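Local coordinates for beta sliding clamp (Borrelia burgdorferi, PDB 6DJ8), which probably forms a ring-shaped head-to-tail homodimer around DNA that tethers DNA polymerases and other proteins to it and gives them processivity, at residues 342-351 and 365-375. Residues are numbered along the deposited sequence; the frame is centred on the assembly and turned at random.
Sequences EVMAINISYF and IQFNSGNVLKL
Glu342 meets Ser369 and Phe367 where the two sheets of the C-terminal domain face each other, one of them running on into the central domain. This is the fold of the beta subunit family, two sheets with helices packed against them. Strand 342-347 belongs to one sheet. The hairpin of strands 362-367 and 373-376 belongs to the other, and its loop holds a type II turn from Asn368 to Asn371. In this loop, Asn371 and Val372 pack on side chains of the bound peptide. Ser369 OG donates to Glu342 OE1 at 2.6 Å, on the syn side and 29° out of the carboxylate plane. A bend at chi2 (-67°) carries the Glu342 carboxylate to Ser369. Glu342 CG lies at the edge of the Phe367 ring, 3.5 Å from Phe367 CE2. The Ser369-Glu342 hydrogen bond lies at the more exposed end of an otherwise apolar interface.

Met344 comes next. Its chi3 of 65° turns the methyl onto the Phe367 face, and CE sits 3.5 Å from the ring centroid in a CH-pi contact. The sulfur is farther out over the same face, a Met-aromatic contact, and Met344 SD also lies 3.8 Å from Leu373 CD1. Phe308 of adjacent strand 303-308 meets the Phe367 ring as well.

Ile346 CD1 lies 3.6 Å from Leu373 CD2, the other branch. Asn347 then caps helix 348-355: its OD1 accepts from Tyr350 N, and weakly from Ser349 N. Leu287 and Leu291 of helix 284-294 touch Phe351. The Phe351 ring turns its edge to the hairpin, with Leu375 CD2 near Phe351 CD1 and Ile365 CD1 in the ring plane, 3.9 Å from Phe351 CZ.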
loop_
_atom_site.group_PDB
_atom_site.type_symbol
_atom_site.label_atom_id
_atom_site.label_comp_id
_atom_site.label_asym_id
_atom_site.label_seq_id
_atom_site.Cartn_x
_atom_site.Cartn_y
_atom_site.Cartn_z
ATOM N N GLU A 342 -28.646 -27.784 -7.773
ATOM C CA GLU A 342 -27.666 -27.482 -8.805
ATOM C C GLU A 342 -26.319 -27.207 -8.161
ATOM O O GLU A 342 -26.218 -26.366 -7.264
ATOM C CB GLU A 342 -28.093 -26.273 -9.643
ATOM C CG GLU A 342 -29.330 -26.533 -10.503
ATOM C CD GLU A 342 -29.077 -27.546 -11.604
ATOM O OE1 GLU A 342 -28.034 -27.449 -12.290
ATOM O OE2 GLU A 342 -29.924 -28.439 -11.783
ATOM N N VAL A 343 -25.293 -27.912 -8.627
ATOM C CA VAL A 343 -23.918 -27.703 -8.202
ATOM C C VAL A 343 -23.144 -27.187 -9.403
ATOM O O VAL A 343 -23.270 -27.729 -10.506
ATOM C CB VAL A 343 -23.283 -28.995 -7.660
ATOM C CG1 VAL A 343 -21.881 -28.700 -7.142
ATOM C CG2 VAL A 343 -24.152 -29.617 -6.570
ATOM N N MET A 344 -22.379 -26.126 -9.187
ATOM C CA MET A 344 -21.596 -25.547 -10.301
ATOM C C MET A 344 -20.333 -24.880 -9.770
ATOM O O MET A 344 -20.298 -24.496 -8.628
ATOM C CB MET A 344 -22.416 -24.479 -11.014
ATOM C CG MET A 344 -22.733 -23.349 -10.105
ATOM S SD MET A 344 -23.467 -21.988 -10.941
ATOM C CE MET A 344 -25.004 -22.734 -11.456
ATOM N N ALA A 345 -19.336 -24.792 -10.628
ATOM C CA ALA A 345 -18.099 -24.109 -10.312
ATOM C C ALA A 345 -18.074 -22.776 -11.042
ATOM O O ALA A 345 -18.541 -22.673 -12.187
ATOM C CB ALA A 345 -16.884 -24.957 -10.707
ATOM N N ILE A 346 -17.517 -21.762 -10.381
ATOM C CA ILE A 346 -17.456 -20.411 -10.923
ATOM C C ILE A 346 -16.151 -19.773 -10.479
ATOM O O ILE A 346 -15.606 -20.106 -9.425
ATOM C CB ILE A 346 -18.652 -19.552 -10.474
ATOM C CG1 ILE A 346 -18.719 -18.263 -11.286
ATOM C CG2 ILE A 346 -18.566 -19.231 -9.000
ATOM C CD1 ILE A 346 -19.952 -17.438 -11.004
ATOM N N ASN A 347 -15.631 -18.883 -11.320
ATOM C CA ASN A 347 -14.445 -18.090 -10.993
ATOM C C ASN A 347 -14.803 -17.075 -9.918
ATOM O O ASN A 347 -15.564 -16.132 -10.168
ATOM C CB ASN A 347 -13.952 -17.402 -12.263
ATOM C CG ASN A 347 -12.682 -16.591 -12.043
ATOM O OD1 ASN A 347 -12.590 -15.803 -11.109
ATOM N ND2 ASN A 347 -11.714 -16.765 -12.934
ATOM N N ILE A 348 -14.242 -17.248 -8.720
ATOM C CA ILE A 348 -14.614 -16.372 -7.612
ATOM C C ILE A 348 -14.204 -14.932 -7.876
ATOM O O ILE A 348 -14.873 -13.999 -7.411
ATOM C CB ILE A 348 -14.013 -16.868 -6.277
ATOM C CG1 ILE A 348 -14.661 -16.113 -5.113
ATOM C CG2 ILE A 348 -12.506 -16.650 -6.250
ATOM C CD1 ILE A 348 -14.346 -16.709 -3.716
ATOM N N SER A 349 -13.119 -14.702 -8.620
ATOM C CA SER A 349 -12.757 -13.311 -8.891
ATOM C C SER A 349 -13.815 -12.644 -9.771
ATOM O O SER A 349 -14.225 -11.507 -9.509
ATOM C CB SER A 349 -11.375 -13.235 -9.540
ATOM O OG SER A 349 -10.366 -13.630 -8.627
ATOM N N TYR A 350 -14.297 -13.355 -10.792
ATOM C CA TYR A 350 -15.377 -12.817 -11.628
ATOM C C TYR A 350 -16.611 -12.525 -10.793
ATOM O O TYR A 350 -17.231 -11.463 -10.917
ATOM C CB TYR A 350 -15.722 -13.803 -12.738
ATOM C CG TYR A 350 -14.653 -14.032 -13.786
ATOM C CD1 TYR A 350 -13.575 -13.162 -13.926
ATOM C CD2 TYR A 350 -14.740 -15.123 -14.659
ATOM C CE1 TYR A 350 -12.601 -13.381 -14.887
ATOM C CE2 TYR A 350 -13.782 -15.350 -15.623
ATOM C CZ TYR A 350 -12.714 -14.468 -15.734
ATOM O OH TYR A 350 -11.756 -14.684 -16.692
ATOM N N PHE A 351 -16.989 -13.479 -9.940
ATOM C CA PHE A 351 -18.175 -13.336 -9.103
ATOM C C PHE A 351 -18.048 -12.105 -8.217
ATOM O O PHE A 351 -18.921 -11.229 -8.207
ATOM C CB PHE A 351 -18.336 -14.617 -8.261
ATOM C CG PHE A 351 -19.722 -14.857 -7.700
ATOM C CD1 PHE A 351 -20.819 -14.104 -8.105
ATOM C CD2 PHE A 351 -19.919 -15.864 -6.762
ATOM C CE1 PHE A 351 -22.091 -14.352 -7.575
ATOM C CE2 PHE A 351 -21.202 -16.134 -6.233
ATOM C CZ PHE A 351 -22.279 -15.373 -6.627
ATOM N N ILE A 365 -29.721 -13.988 -8.993
ATOM C CA ILE A 365 -28.791 -14.905 -9.644
ATOM C C ILE A 365 -29.639 -16.013 -10.254
ATOM O O ILE A 365 -30.306 -16.765 -9.527
ATOM C CB ILE A 365 -27.754 -15.479 -8.681
ATOM C CG1 ILE A 365 -26.944 -14.348 -8.038
ATOM C CG2 ILE A 365 -26.849 -16.456 -9.426
ATOM C CD1 ILE A 365 -26.123 -14.785 -6.838
ATOM N N GLN A 366 -29.637 -16.100 -11.581
ATOM C CA GLN A 366 -30.496 -17.020 -12.307
ATOM C C GLN A 366 -29.659 -17.772 -13.330
ATOM O O GLN A 366 -28.651 -17.258 -13.827
ATOM C CB GLN A 366 -31.620 -16.264 -12.998
ATOM C CG GLN A 366 -32.355 -15.328 -12.063
ATOM C CD GLN A 366 -33.345 -14.445 -12.781
ATOM O OE1 GLN A 366 -33.428 -14.455 -14.007
ATOM N NE2 GLN A 366 -34.117 -13.684 -12.018
ATOM N N PHE A 367 -30.085 -18.988 -13.651
ATOM C CA PHE A 367 -29.340 -19.816 -14.588
ATOM C C PHE A 367 -30.197 -20.992 -15.027
ATOM O O PHE A 367 -31.090 -21.439 -14.305
ATOM C CB PHE A 367 -28.047 -20.363 -13.982
ATOM C CG PHE A 367 -28.261 -21.204 -12.767
ATOM C CD1 PHE A 367 -28.417 -20.624 -11.516
ATOM C CD2 PHE A 367 -28.316 -22.589 -12.875
ATOM C CE1 PHE A 367 -28.612 -21.423 -10.383
ATOM C CE2 PHE A 367 -28.509 -23.389 -11.754
ATOM C CZ PHE A 367 -28.663 -22.807 -10.509
ATOM N N ASN A 368 -29.897 -21.489 -16.216
ATOM C CA ASN A 368 -30.313 -22.814 -16.635
ATOM C C ASN A 368 -29.183 -23.785 -16.330
ATOM O O ASN A 368 -28.006 -23.421 -16.419
ATOM C CB ASN A 368 -30.656 -22.827 -18.120
ATOM C CG ASN A 368 -31.954 -22.114 -18.412
ATOM O OD1 ASN A 368 -32.953 -22.323 -17.718
ATOM N ND2 ASN A 368 -31.952 -21.265 -19.431
ATOM N N SER A 369 -29.551 -25.001 -15.927
ATOM C CA SER A 369 -28.573 -25.996 -15.499
ATOM C C SER A 369 -27.435 -26.109 -16.506
ATOM O O SER A 369 -27.664 -26.232 -17.713
ATOM C CB SER A 369 -29.262 -27.351 -15.308
ATOM O OG SER A 369 -28.367 -28.310 -14.772
ATOM N N GLY A 370 -26.210 -26.023 -16.007
ATOM C CA GLY A 370 -25.030 -26.143 -16.871
ATOM C C GLY A 370 -24.930 -25.003 -17.845
ATOM O O GLY A 370 -24.205 -25.145 -18.818
ATOM N N ASN A 371 -25.645 -23.915 -17.601
ATOM C CA ASN A 371 -25.505 -22.779 -18.538
ATOM C C ASN A 371 -25.036 -21.511 -17.822
ATOM O O ASN A 371 -24.836 -21.554 -16.617
ATOM C CB ASN A 371 -26.718 -22.598 -19.435
ATOM C CG ASN A 371 -26.319 -22.862 -20.864
ATOM O OD1 ASN A 371 -25.786 -21.980 -21.531
ATOM N ND2 ASN A 371 -26.484 -24.098 -21.304
ATOM N N VAL A 372 -24.936 -20.419 -18.574
ATOM C CA VAL A 372 -24.468 -19.135 -18.093
ATOM C C VAL A 372 -25.254 -18.704 -16.861
ATOM O O VAL A 372 -26.480 -18.833 -16.798
ATOM C CB VAL A 372 -24.579 -18.105 -19.231
ATOM C CG1 VAL A 372 -26.034 -17.905 -19.623
ATOM C CG2 VAL A 372 -23.981 -16.820 -18.836
ATOM N N LEU A 373 -24.529 -18.168 -15.889
ATOM C CA LEU A 373 -25.111 -17.538 -14.716
ATOM C C LEU A 373 -25.407 -16.077 -15.036
ATOM O O LEU A 373 -24.548 -15.367 -15.573
ATOM C CB LEU A 373 -24.138 -17.640 -13.539
ATOM C CG LEU A 373 -24.675 -17.657 -12.122
ATOM C CD1 LEU A 373 -25.430 -18.937 -11.910
ATOM C CD2 LEU A 373 -23.534 -17.542 -11.125
ATOM N N LYS A 374 -26.612 -15.629 -14.711
ATOM C CA LYS A 374 -27.018 -14.254 -14.963
ATOM C C LYS A 374 -27.200 -13.521 -13.647
ATOM O O LYS A 374 -27.914 -14.000 -12.755
ATOM C CB LYS A 374 -28.308 -14.187 -15.776
ATOM C CG LYS A 374 -28.841 -12.767 -15.939
ATOM C CD LYS A 374 -29.939 -12.721 -17.012
ATOM C CE LYS A 374 -31.324 -12.904 -16.409
ATOM N NZ LYS A 374 -31.614 -11.916 -15.335
ATOM N N LEU A 375 -26.540 -12.376 -13.526
ATOM C CA LEU A 375 -26.640 -11.515 -12.359
ATOM C C LEU A 375 -27.350 -10.231 -12.729
ATOM O O LEU A 375 -26.993 -9.594 -13.723
ATOM C CB LEU A 375 -25.255 -11.164 -11.802
ATOM C CG LEU A 375 -24.483 -12.132 -10.920
ATOM C CD1 LEU A 375 -24.467 -13.511 -11.502
ATOM C CD2 LEU A 375 -23.012 -11.587 -10.693
#